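NAD-dependent aldehyde dehydrogenase (Burkholderia multivorans, PDB 5UJU) probably catalyses the NAD+-dependent oxidation of aldehydes to carboxylic acids, perhaps including glutamate gamma-semialdehyde. Local coordinates at residues A[62-68]-A[87-93]; A[76-80]-A[272-276]; A[212-217]-A[238-243]. All coordinates share one frame; numbering follows the deposited sequence.

How the contacts relate
The three contacts step inward from the periphery, with centres about 25, 22 and 11 Å from the centre of the chain. Contacts 1 and 2, with centres about 11 Å apart, share a two-stranded antiparallel sheet, 76-77 with 92-93, and Y92 OH lies 2.6 Å from E80 OE1, a probable hydrogen bond. Contact 3 is nested within the 191 residues that contact 2 closes off, its centre also about 11 Å away, and E80 CG packs on P241 O at 3.6 Å. Contacts 1 and 3 do not touch: centres are about 16 Å apart, nearest atoms about 6 Å. The bound sodium ion, at G348 and G458, is about 13 Å from the side chain of C214 in contact 3.

Contact 1: A[62-68]-A[87-93]; sequences LGKTFEL and ALDIRYP. With EDO (1,2-ethanediol), chain E.
The rings of F66 and Y92 meet obliquely, with centroids 5.8 Å apart and planes at 41°, a tilt between stacked and edge-to-face. Their closest approach is made by the F66 CB methylene, 3.5 Å from Y92 CD1, rather than by ring on ring. F66 CG stands opposite its own backbone N (chi1 -166°), which carries the ring past Y92, toward A248 of helix 245-260 and, separately, the ring of H61. Beside them the P93 ring brings its CD to 3.1 Å from F66 O, while its CG faces the CB of L68.

Beyond the rings the two chains run side by side in the same direction and are joined by one parallel bridge at T65 and R91. R91 works with both of its backbone polar groups: its N donates to K64 O, and its O takes the hydrogen of F66 N at 2.7 Å, almost straight at 175°. At the other end G63 N donates to L88 O at 3.0 Å, lying in the carbonyl plane. Next to this bond L62 sends CD2 against L88 CD2 at 3.8 Å and also against the CD1 methyl of I90. An ethanediol, probably from the crystallisation liquor, sits beside G63 and donates from O2 to D89 OD2 at 2.5 Å.

The chemistry separates by side. The hydrocarbon of F66, I90 and Y92 turns to helix 245-260, and the Y92 hydroxyl finds its partner in E80. The bent R91 chain leads its guanidinium off to T76 OG1 and G78 O, while K64 and E67 form a salt bridge. Main-chain bonds therefore hold the two segments together, apolar side chains fasten them to that helix, and the charged groups have partners that do not cross the contact.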
ATOM      1  N   LEU A  62       8.949 -37.820  12.396  1.00 31.31           N
ATOM      2  CA  LEU A  62       9.580 -38.611  11.354  1.00 30.69           C
ATOM      3  C   LEU A  62       8.835 -39.927  11.173  1.00 37.04           C
ATOM      4  O   LEU A  62       8.407 -40.555  12.146  1.00 39.01           O
ATOM      5  CB  LEU A  62      11.039 -38.883  11.721  1.00 34.83           C
ATOM      6  CG  LEU A  62      11.861 -37.636  12.064  1.00 33.71           C
ATOM      7  CD1 LEU A  62      13.325 -37.987  12.245  1.00 34.65           C
ATOM      8  CD2 LEU A  62      11.699 -36.538  11.017  1.00 32.94           C
ATOM      9  N   GLY A  63       8.683 -40.346   9.918  1.00 32.65           N
ATOM     10  CA  GLY A  63       8.014 -41.611   9.645  1.00 37.81           C
ATOM     11  C   GLY A  63       6.530 -41.661   9.944  1.00 33.52           C
ATOM     12  O   GLY A  63       5.997 -42.747  10.182  1.00 36.75           O
ATOM     13  N   LYS A  64       5.841 -40.524   9.958  1.00 34.95           N
ATOM     14  CA  LYS A  64       4.409 -40.553  10.220  1.00 31.50           C
ATOM     15  C   LYS A  64       3.739 -39.385   9.511  1.00 29.98           C
ATOM     16  O   LYS A  64       4.391 -38.438   9.061  1.00 28.39           O
ATOM     17  CB  LYS A  64       4.117 -40.556  11.722  1.00 48.31           C
ATOM     18  CG  LYS A  64       4.117 -39.205  12.391  1.00 52.97           C
ATOM     19  CD  LYS A  64       3.731 -39.370  13.860  1.00 55.69           C
ATOM     20  CE  LYS A  64       2.594 -38.452  14.253  1.00 56.92           C
ATOM     21  NZ  LYS A  64       2.235 -38.637  15.689  1.00 66.39           N
ATOM     22  N   THR A  65       2.413 -39.451   9.438  1.00 31.86           N
ATOM     23  CA  THR A  65       1.635 -38.374   8.849  1.00 30.23           C
ATOM     24  C   THR A  65       1.371 -37.308   9.902  1.00 33.81           C
ATOM     25  O   THR A  65       0.915 -37.612  11.010  1.00 33.82           O
ATOM     26  CB  THR A  65       0.323 -38.908   8.280  1.00 35.24           C
ATOM     27  OG1 THR A  65       0.616 -39.892   7.291  1.00 34.11           O
ATOM     28  CG2 THR A  65      -0.490 -37.790   7.621  1.00 35.51           C
ATOM     29  N   PHE A  66       1.666 -36.062   9.544  1.00 28.05           N
ATOM     30  CA  PHE A  66       1.458 -34.915  10.415  1.00 28.01           C
ATOM     31  C   PHE A  66      -0.043 -34.680  10.607  1.00 33.72           C
ATOM     32  O   PHE A  66      -0.803 -34.632   9.638  1.00 40.49           O
ATOM     33  CB  PHE A  66       2.145 -33.688   9.787  1.00 31.53           C
ATOM     34  CG  PHE A  66       2.299 -32.517  10.719  1.00 26.69           C
ATOM     35  CD1 PHE A  66       3.483 -32.329  11.417  1.00 27.62           C
ATOM     36  CD2 PHE A  66       1.266 -31.606  10.894  1.00 29.40           C
ATOM     37  CE1 PHE A  66       3.629 -31.257  12.294  1.00 30.29           C
ATOM     38  CE2 PHE A  66       1.410 -30.530  11.769  1.00 28.38           C
ATOM     39  CZ  PHE A  66       2.593 -30.360  12.465  1.00 28.71           C
ATOM     40  N   GLU A  67      -0.476 -34.599  11.860  1.00 33.69           N
ATOM     41  CA  GLU A  67      -1.892 -34.522  12.201  1.00 38.60           C
ATOM     42  C   GLU A  67      -2.376 -33.073  12.177  1.00 38.18           C
ATOM     43  O   GLU A  67      -1.818 -32.211  12.867  1.00 34.65           O
ATOM     44  CB  GLU A  67      -2.131 -35.144  13.578  1.00 42.46           C
ATOM     45  CG  GLU A  67      -1.482 -36.513  13.761  1.00 59.82           C
ATOM     46  CD  GLU A  67      -1.111 -36.806  15.215  1.00 70.61           C
ATOM     47  OE1 GLU A  67      -2.016 -37.138  16.003  1.00 71.87           O
ATOM     48  OE2 GLU A  67       0.087 -36.691  15.574  1.00 71.68           O
ATOM     49  N   LEU A  68      -3.378 -32.805  11.345  1.00 35.56           N
ATOM     50  CA  LEU A  68      -4.185 -31.588  11.382  1.00 38.23           C
ATOM     51  C   LEU A  68      -5.648 -31.964  11.199  1.00 42.99           C
ATOM     52  O   LEU A  68      -5.955 -32.917  10.480  1.00 54.94           O
ATOM     53  CB  LEU A  68      -3.803 -30.571  10.304  1.00 35.87           C
ATOM     54  CG  LEU A  68      -2.405 -29.974  10.281  1.00 40.29           C
ATOM     55  CD1 LEU A  68      -2.182 -29.338   8.922  1.00 37.63           C
ATOM     56  CD2 LEU A  68      -2.296 -28.938  11.380  1.00 42.95           C
ATOM     57  N   ALA A  87      17.036 -39.576   7.347  1.00 26.94           N
ATOM     58  CA  ALA A  87      15.741 -39.961   6.800  1.00 33.03           C
ATOM     59  C   ALA A  87      14.627 -39.216   7.529  1.00 33.67           C
ATOM     60  O   ALA A  87      14.552 -39.242   8.758  1.00 38.03           O
ATOM     61  CB  ALA A  87      15.549 -41.473   6.922  1.00 39.43           C
ATOM     62  N   LEU A  88      13.765 -38.539   6.773  1.00 34.50           N
ATOM     63  CA  LEU A  88      12.642 -37.811   7.354  1.00 31.39           C
ATOM     64  C   LEU A  88      11.344 -38.596   7.216  1.00 34.49           C
ATOM     65  O   LEU A  88      10.684 -38.886   8.218  1.00 35.76           O
ATOM     66  CB  LEU A  88      12.502 -36.435   6.698  1.00 31.13           C
ATOM     67  CG  LEU A  88      13.720 -35.510   6.871  1.00 30.56           C
ATOM     68  CD1 LEU A  88      13.429 -34.148   6.240  1.00 26.79           C
ATOM     69  CD2 LEU A  88      14.111 -35.352   8.343  1.00 24.43           C
ATOM     70  N   ASP A  89      10.968 -38.937   5.982  1.00 27.85           N
ATOM     71  CA  ASP A  89       9.733 -39.661   5.696  1.00 29.57           C
ATOM     72  C   ASP A  89       8.536 -39.025   6.404  1.00 29.95           C
ATOM     73  O   ASP A  89       7.758 -39.696   7.085  1.00 31.21           O
ATOM     74  CB  ASP A  89       9.862 -41.134   6.078  1.00 40.53           C
ATOM     75  CG  ASP A  89      10.963 -41.826   5.320  1.00 49.45           C
ATOM     76  OD1 ASP A  89      11.014 -41.668   4.086  1.00 51.39           O
ATOM     77  OD2 ASP A  89      11.765 -42.534   5.960  1.00 54.29           O
ATOM     78  N   ILE A  90       8.410 -37.721   6.269  1.00 30.79           N
ATOM     79  CA  ILE A  90       7.270 -36.996   6.817  1.00 32.60           C
ATOM     80  C   ILE A  90       6.204 -36.875   5.743  1.00 35.76           C
ATOM     81  O   ILE A  90       6.519 -36.614   4.577  1.00 31.46           O
ATOM     82  CB  ILE A  90       7.682 -35.604   7.312  1.00 26.68           C
ATOM     83  CG1 ILE A  90       8.821 -35.692   8.332  1.00 31.28           C
ATOM     84  CG2 ILE A  90       6.471 -34.889   7.877  1.00 25.23           C
ATOM     85  CD1 ILE A  90       9.518 -34.369   8.507  1.00 29.44           C
ATOM     86  N   ARG A  91       4.939 -37.076   6.122  1.00 30.41           N
ATOM     87  CA  ARG A  91       3.821 -36.833   5.221  1.00 28.35           C
ATOM     88  C   ARG A  91       2.836 -35.881   5.885  1.00 30.63           C
ATOM     89  O   ARG A  91       2.788 -35.758   7.112  1.00 27.92           O
ATOM     90  CB  ARG A  91       3.130 -38.145   4.816  1.00 29.35           C
ATOM     91  CG  ARG A  91       4.074 -39.151   4.158  1.00 37.28           C
ATOM     92  CD  ARG A  91       4.472 -38.746   2.731  1.00 36.55           C
ATOM     93  NE  ARG A  91       3.380 -39.054   1.808  1.00 37.81           N
ATOM     94  CZ  ARG A  91       3.439 -38.940   0.481  1.00 41.15           C
ATOM     95  NH1 ARG A  91       4.550 -38.519  -0.126  1.00 42.75           N
ATOM     96  NH2 ARG A  91       2.376 -39.262  -0.244  1.00 39.04           N
ATOM     97  N   TYR A  92       2.061 -35.190   5.055  1.00 30.57           N
ATOM     98  CA  TYR A  92       1.042 -34.247   5.492  1.00 28.27           C
ATOM     99  C   TYR A  92      -0.292 -34.582   4.842  1.00 29.13           C
ATOM    100  O   TYR A  92      -0.324 -35.121   3.730  1.00 26.93           O
ATOM    101  CB  TYR A  92       1.451 -32.808   5.135  1.00 23.72           C
ATOM    102  CG  TYR A  92       2.840 -32.488   5.624  1.00 22.54           C
ATOM    103  CD1 TYR A  92       3.038 -31.990   6.902  1.00 26.74           C
ATOM    104  CD2 TYR A  92       3.957 -32.700   4.810  1.00 21.74           C
ATOM    105  CE1 TYR A  92       4.308 -31.714   7.370  1.00 27.56           C
ATOM    106  CE2 TYR A  92       5.238 -32.437   5.271  1.00 22.58           C
ATOM    107  CZ  TYR A  92       5.405 -31.935   6.543  1.00 24.34           C
ATOM    108  OH  TYR A  92       6.668 -31.657   7.005  1.00 28.36           O
ATOM    109  N   PRO A  93      -1.411 -34.284   5.506  1.00 28.76           N
ATOM    110  CA  PRO A  93      -2.714 -34.532   4.871  1.00 32.02           C
ATOM    111  C   PRO A  93      -2.874 -33.654   3.643  1.00 35.38           C
ATOM    112  O   PRO A  93      -2.665 -32.442   3.697  1.00 38.04           O
ATOM    113  CB  PRO A  93      -3.725 -34.176   5.971  1.00 42.43           C
ATOM    114  CG  PRO A  93      -3.001 -33.230   6.879  1.00 36.85           C
ATOM    115  CD  PRO A  93      -1.541 -33.650   6.830  1.00 28.19           C
TER
HETATM  116  C1  EDO E 603      11.682 -42.437  10.684  1.00 76.14           C
HETATM  117  O1  EDO E 603      13.098 -42.205  10.681  1.00 76.98           O
HETATM  118  C2  EDO E 603      11.353 -43.293   9.469  1.00 74.49           C
HETATM  119  O2  EDO E 603      12.219 -42.897   8.399  1.00 70.41           O

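Contact 2: A[76-80]-A[272-276]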
ATOM      1  N   THR A  76      -2.122 -38.359   1.333  1.00 32.70           N
ATOM      2  CA  THR A  76      -1.037 -37.598   1.934  1.00 30.21           C
ATOM      3  C   THR A  76      -0.073 -37.099   0.866  1.00 31.68           C
ATOM      4  O   THR A  76      -0.115 -37.500  -0.303  1.00 28.85           O
ATOM      5  CB  THR A  76      -0.280 -38.431   2.971  1.00 29.20           C
ATOM      6  OG1 THR A  76       0.407 -39.495   2.301  1.00 35.59           O
ATOM      7  CG2 THR A  76      -1.263 -39.011   3.980  1.00 35.38           C
ATOM      8  N   VAL A  77       0.825 -36.226   1.307  1.00 30.47           N
ATOM      9  CA  VAL A  77       1.733 -35.512   0.426  1.00 29.12           C
ATOM     10  C   VAL A  77       2.997 -35.202   1.217  1.00 31.06           C
ATOM     11  O   VAL A  77       2.967 -35.103   2.445  1.00 29.10           O
ATOM     12  CB  VAL A  77       1.052 -34.225  -0.107  1.00 35.78           C
ATOM     13  CG1 VAL A  77       0.940 -33.191   0.993  1.00 39.79           C
ATOM     14  CG2 VAL A  77       1.797 -33.653  -1.235  1.00 38.07           C
ATOM     15  N   GLY A  78       4.124 -35.084   0.514  1.00 31.50           N
ATOM     16  CA  GLY A  78       5.338 -34.609   1.151  1.00 25.48           C
ATOM     17  C   GLY A  78       6.570 -35.404   0.766  1.00 31.30           C
ATOM     18  O   GLY A  78       6.604 -36.630   0.930  1.00 32.39           O
ATOM     19  N   ALA A  79       7.589 -34.719   0.251  1.00 28.47           N
ATOM     20  CA  ALA A  79       8.824 -35.375  -0.161  1.00 31.37           C
ATOM     21  C   ALA A  79      10.031 -34.614   0.345  1.00 35.99           C
ATOM     22  O   ALA A  79      11.035 -34.481  -0.362  1.00 32.43           O
ATOM     23  CB  ALA A  79       8.891 -35.523  -1.679  1.00 38.61           C
ATOM     24  N   GLU A  80       9.964 -34.097   1.573  1.00 29.50           N
ATOM     25  CA  GLU A  80      11.113 -33.394   2.137  1.00 26.40           C
ATOM     26  C   GLU A  80      12.292 -34.341   2.351  1.00 31.44           C
ATOM     27  O   GLU A  80      12.119 -35.497   2.748  1.00 32.00           O
ATOM     28  CB  GLU A  80      10.759 -32.747   3.472  1.00 24.21           C
ATOM     29  CG  GLU A  80       9.729 -31.641   3.423  1.00 22.12           C
ATOM     30  CD  GLU A  80       9.112 -31.419   4.805  1.00 27.66           C
ATOM     31  OE1 GLU A  80       8.471 -32.358   5.324  1.00 26.54           O
ATOM     32  OE2 GLU A  80       9.287 -30.329   5.383  1.00 29.92           O
ATOM     33  N   ALA A 272       0.141 -28.336   2.035  1.00 23.82           N
ATOM     34  CA  ALA A 272       1.382 -29.019   1.705  1.00 26.42           C
ATOM     35  C   ALA A 272       1.293 -29.555   0.288  1.00 30.24           C
ATOM     36  O   ALA A 272       0.217 -29.957  -0.165  1.00 27.05           O
ATOM     37  CB  ALA A 272       1.650 -30.160   2.680  1.00 28.17           C
ATOM     38  N   THR A 273       2.423 -29.542  -0.422  1.00 24.91           N
ATOM     39  CA  THR A 273       2.446 -29.968  -1.812  1.00 27.43           C
ATOM     40  C   THR A 273       3.685 -30.812  -2.087  1.00 30.48           C
ATOM     41  O   THR A 273       4.644 -30.850  -1.303  1.00 30.55           O
ATOM     42  CB  THR A 273       2.419 -28.764  -2.773  1.00 29.01           C
ATOM     43  OG1 THR A 273       3.579 -27.948  -2.555  1.00 31.71           O
ATOM     44  CG2 THR A 273       1.192 -27.913  -2.534  1.00 24.97           C
ATOM     45  N   GLU A 274       3.673 -31.448  -3.252  1.00 37.29           N
ATOM     46  CA  GLU A 274       4.820 -32.130  -3.816  1.00 35.60           C
ATOM     47  C   GLU A 274       5.501 -31.182  -4.788  1.00 31.99           C
ATOM     48  O   GLU A 274       4.890 -30.214  -5.249  1.00 34.62           O
ATOM     49  CB  GLU A 274       4.381 -33.386  -4.586  1.00 42.85           C
ATOM     50  CG  GLU A 274       3.720 -34.501  -3.786  1.00 52.53           C
ATOM     51  CD  GLU A 274       4.682 -35.425  -3.066  1.00 51.33           C
ATOM     52  OE1 GLU A 274       5.768 -35.705  -3.605  1.00 56.55           O
ATOM     53  OE2 GLU A 274       4.336 -35.894  -1.965  1.00 49.65           O
ATOM     54  N   PRO A 275       6.768 -31.421  -5.121  1.00 37.71           N
ATOM     55  CA  PRO A 275       7.478 -30.522  -6.035  1.00 35.96           C
ATOM     56  C   PRO A 275       6.841 -30.468  -7.417  1.00 42.21           C
ATOM     57  O   PRO A 275       6.132 -31.386  -7.847  1.00 35.26           O
ATOM     58  CB  PRO A 275       8.886 -31.128  -6.102  1.00 44.49           C
ATOM     59  CG  PRO A 275       9.031 -31.838  -4.807  1.00 44.23           C
ATOM     60  CD  PRO A 275       7.674 -32.426  -4.543  1.00 42.45           C
ATOM     61  N   ASN A 276       7.160 -29.377  -8.126  1.00 45.11           N
ATOM     62  CA  ASN A 276       6.547 -29.007  -9.402  1.00 44.17           C
ATOM     63  C   ASN A 276       5.092 -28.589  -9.194  1.00 36.20           C
ATOM     64  O   ASN A 276       4.219 -28.911 -10.001  1.00 35.01           O
ATOM     65  CB  ASN A 276       6.649 -30.126 -10.451  1.00 57.58           C
ATOM     66  CG  ASN A 276       8.063 -30.722 -10.560  1.00 67.06           C
ATOM     67  OD1 ASN A 276       9.053 -30.060 -10.261  1.00 70.00           O
ATOM     68  ND2 ASN A 276       8.150 -31.978 -10.998  1.00 67.04           N
TER
HETATM   69  O   HOH W   1       7.142 -32.013  -0.586  1.00 30.96           O
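V77 and G78 pass A272, T273 and E274 with the touching parts of the two chains turned 48° apart, G78 CA and E274 CA being 5.6 Å from each other, and no backbone-to-backbone hydrogen bond joins them directly.

The E274 carboxylate does that work instead. Its chain bends at chi2 (-82°) and brings OE2 to G78 N, which donates a short bond of 2.6 Å, nearly straight but reaching the oxygen from above the carboxylate plane. On the way the E274 and V77 side chains run antiparallel past one another, with E274 CG only 3.3 Å from V77 CG2, a tight approach. V77 spreads both methyls over the loop: CG1 reaches A272 CB at 3.5 Å, while CG2, opposite the backbone N, lies on E274. The A79 methyl rests near E274 OE1, 3.7 Å away, and more loosely on the ring of P275. A water completes the join by accepting from A79 N at 2.9 Å and donating to T273 O at 2.8 Å. R91 NH1, bonded to G78 O, is also a long, weak ion-pair partner of E274 OE2 and may add slightly to the stability of the charge.

This is consistent with an N-terminal segment packed on the Rossmann-type coenzyme domain of the aldehyde dehydrogenase fold: strand 76-77 lies against the loop that leaves strand 268-270, a parallel neighbour of strand 234-238, and leads to helix 278-285.

Contact 3: A[212-217]-A[238-243]; sequences GCCTFP and KPHPGA
C214 lays its CB squarely over the imidazole of H240, 3.4 Å from the ring centroid and 9° off the normal, a clean CH-pi contact. With chi1 at 72°, C214 SG is tucked between its backbone N and carbonyl carbon, which leaves the sulfur over the same face but higher, 4.5 Å from the centroid of the H240 ring. P241 CD covers the opposite face toward the rim, and the ring is held like a card between the two. H240 CG points directly away from its backbone N (chi1 -173°), the swing that brings the imidazole face against C214. Its rotation is fixed at ND1, which accepts from G242 N at 2.8 Å with the donor tilted slightly from the ring plane; the backbone bond from A243 N to H240 O closes the type I turn around it.

Across the segments G212 N donates to K238 O at 2.7 Å. Having no side chain, G212 can bring its CA within 3.9 Å of P239 CA. The K238 chain curls back so that NZ reaches P239 O and a water that donates to G212 O, and its charge is met by D277 in a salt bridge. A second water is gripped by three groups: it accepts from H240 N and donates to C213 O and A243 O. C213 turns the other way, its SG receiving N-H groups from both T215 and F216. P217 CG lies 4.2 Å from A243 CB.

Both segments are loops at the C-terminal ends of parallel neighbours, strands 191-211 and 234-238, joined through helix 217-230 as a beta-alpha-beta crossover, the end of the sheet at which Rossmann-type domains generally bind a dinucleotide, though none is bound here. Helix 134-145 touches P217 and A243, and helix 245-260 packs on P217 and P239.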
ATOM      1  N   GLY A 212       5.737 -20.104   0.706  1.00 26.72           N
ATOM      2  CA  GLY A 212       6.911 -20.262   1.529  1.00 30.11           C
ATOM      3  C   GLY A 212       8.185 -20.412   0.724  1.00 30.18           C
ATOM      4  O   GLY A 212       8.165 -20.686  -0.484  1.00 28.56           O
ATOM      5  N   CYS A 213       9.293 -20.221   1.443  1.00 33.27           N
ATOM      6  CA  CYS A 213      10.662 -20.211   0.935  1.00 36.98           C
ATOM      7  C   CYS A 213      11.426 -21.438   1.444  1.00 35.67           C
ATOM      8  O   CYS A 213      11.159 -21.944   2.541  1.00 37.54           O
ATOM      9  CB  CYS A 213      11.352 -18.910   1.374  1.00 49.60           C
ATOM     10  SG  CYS A 213      13.142 -18.947   1.528  1.00 64.27           S
ATOM     11  N   CYS A 214      12.381 -21.931   0.646  1.00 33.05           N
ATOM     12  CA  CYS A 214      13.058 -23.174   1.024  1.00 32.18           C
ATOM     13  C   CYS A 214      14.228 -22.963   1.984  1.00 34.66           C
ATOM     14  O   CYS A 214      14.659 -23.932   2.619  1.00 37.53           O
ATOM     15  CB  CYS A 214      13.540 -23.944  -0.211  1.00 41.16           C
ATOM     16  SG  CYS A 214      14.945 -23.226  -1.084  1.00 47.41           S
ATOM     17  N   THR A 215      14.747 -21.735   2.115  1.00 28.36           N
ATOM     18  CA  THR A 215      15.901 -21.465   2.972  1.00 32.94           C
ATOM     19  C   THR A 215      15.526 -20.839   4.310  1.00 33.89           C
ATOM     20  O   THR A 215      16.126 -21.178   5.334  1.00 39.94           O
ATOM     21  CB  THR A 215      16.880 -20.516   2.271  1.00 33.00           C
ATOM     22  OG1 THR A 215      16.138 -19.427   1.716  1.00 40.04           O
ATOM     23  CG2 THR A 215      17.642 -21.238   1.159  1.00 37.83           C
ATOM     24  N   PHE A 216      14.587 -19.898   4.330  1.00 29.39           N
ATOM     25  CA  PHE A 216      14.163 -19.238   5.567  1.00 31.81           C
ATOM     26  C   PHE A 216      12.649 -19.321   5.683  1.00 35.32           C
ATOM     27  O   PHE A 216      11.944 -18.300   5.628  1.00 31.47           O
ATOM     28  CB  PHE A 216      14.648 -17.788   5.614  1.00 32.42           C
ATOM     29  CG  PHE A 216      16.138 -17.656   5.821  1.00 37.49           C
ATOM     30  CD1 PHE A 216      17.015 -17.757   4.753  1.00 32.32           C
ATOM     31  CD2 PHE A 216      16.661 -17.450   7.093  1.00 37.74           C
ATOM     32  CE1 PHE A 216      18.386 -17.649   4.947  1.00 34.80           C
ATOM     33  CE2 PHE A 216      18.041 -17.337   7.295  1.00 39.27           C
ATOM     34  CZ  PHE A 216      18.897 -17.444   6.218  1.00 37.51           C
ATOM     35  N   PRO A 217      12.120 -20.530   5.908  1.00 36.23           N
ATOM     36  CA  PRO A 217      10.655 -20.701   5.885  1.00 37.29           C
ATOM     37  C   PRO A 217       9.930 -19.863   6.926  1.00 36.94           C
ATOM     38  O   PRO A 217       8.910 -19.230   6.606  1.00 30.63           O
ATOM     39  CB  PRO A 217      10.476 -22.211   6.121  1.00 35.52           C
ATOM     40  CG  PRO A 217      11.728 -22.645   6.840  1.00 34.55           C
ATOM     41  CD  PRO A 217      12.829 -21.773   6.262  1.00 35.16           C
ATOM     42  N   LYS A 238       1.204 -22.014   2.275  1.00 23.49           N
ATOM     43  CA  LYS A 238       1.702 -22.940   1.261  1.00 25.98           C
ATOM     44  C   LYS A 238       3.223 -22.944   1.315  1.00 28.20           C
ATOM     45  O   LYS A 238       3.868 -22.120   0.649  1.00 23.21           O
ATOM     46  CB  LYS A 238       1.215 -22.524  -0.133  1.00 25.58           C
ATOM     47  CG  LYS A 238       1.144 -23.665  -1.156  1.00 22.99           C
ATOM     48  CD  LYS A 238       2.495 -24.260  -1.532  1.00 21.60           C
ATOM     49  CE  LYS A 238       3.367 -23.250  -2.295  1.00 24.07           C
ATOM     50  NZ  LYS A 238       4.679 -23.889  -2.641  1.00 28.07           N
ATOM     51  N   PRO A 239       3.850 -23.830   2.082  1.00 27.16           N
ATOM     52  CA  PRO A 239       5.314 -23.789   2.178  1.00 24.43           C
ATOM     53  C   PRO A 239       5.977 -24.262   0.895  1.00 25.51           C
ATOM     54  O   PRO A 239       5.383 -24.926   0.043  1.00 24.97           O
ATOM     55  CB  PRO A 239       5.645 -24.735   3.346  1.00 18.54           C
ATOM     56  CG  PRO A 239       4.303 -25.031   4.030  1.00 26.58           C
ATOM     57  CD  PRO A 239       3.251 -24.834   2.981  1.00 27.55           C
ATOM     58  N   HIS A 240       7.244 -23.916   0.765  1.00 27.25           N
ATOM     59  CA  HIS A 240       8.042 -24.553  -0.263  1.00 23.18           C
ATOM     60  C   HIS A 240       8.064 -26.063  -0.018  1.00 21.70           C
ATOM     61  O   HIS A 240       8.214 -26.500   1.131  1.00 27.29           O
ATOM     62  CB  HIS A 240       9.461 -23.983  -0.262  1.00 29.22           C
ATOM     63  CG  HIS A 240      10.293 -24.473  -1.402  1.00 33.61           C
ATOM     64  ND1 HIS A 240      10.835 -25.738  -1.425  1.00 32.99           N
ATOM     65  CD2 HIS A 240      10.668 -23.878  -2.562  1.00 35.95           C
ATOM     66  CE1 HIS A 240      11.520 -25.899  -2.545  1.00 37.88           C
ATOM     67  NE2 HIS A 240      11.433 -24.786  -3.252  1.00 32.84           N
ATOM     68  N   PRO A 241       7.914 -26.891  -1.061  1.00 24.88           N
ATOM     69  CA  PRO A 241       7.844 -28.351  -0.842  1.00 27.48           C
ATOM     70  C   PRO A 241       9.095 -28.945  -0.200  1.00 29.77           C
ATOM     71  O   PRO A 241       9.052 -30.091   0.276  1.00 26.46           O
ATOM     72  CB  PRO A 241       7.637 -28.921  -2.256  1.00 27.62           C
ATOM     73  CG  PRO A 241       7.363 -27.770  -3.130  1.00 32.69           C
ATOM     74  CD  PRO A 241       7.884 -26.539  -2.490  1.00 31.14           C
ATOM     75  N   GLY A 242      10.211 -28.223  -0.186  1.00 29.59           N
ATOM     76  CA  GLY A 242      11.403 -28.686   0.502  1.00 27.92           C
ATOM     77  C   GLY A 242      11.520 -28.271   1.958  1.00 29.58           C
ATOM     78  O   GLY A 242      12.446 -28.718   2.644  1.00 30.08           O
ATOM     79  N   ALA A 243      10.601 -27.435   2.460  1.00 24.92           N
ATOM     80  CA  ALA A 243      10.672 -26.944   3.842  1.00 23.94           C
ATOM     81  C   ALA A 243       9.252 -26.751   4.371  1.00 28.28           C
ATOM     82  O   ALA A 243       8.819 -25.632   4.635  1.00 28.23           O
ATOM     83  CB  ALA A 243      11.453 -25.633   3.954  1.00 22.72           C
TER
HETATM   84  O   HOH W   2       6.532 -21.835  -2.334  0.58 29.46           O
HETATM   85  O   HOH W   3       8.703 -23.174   2.992  1.00 30.75           O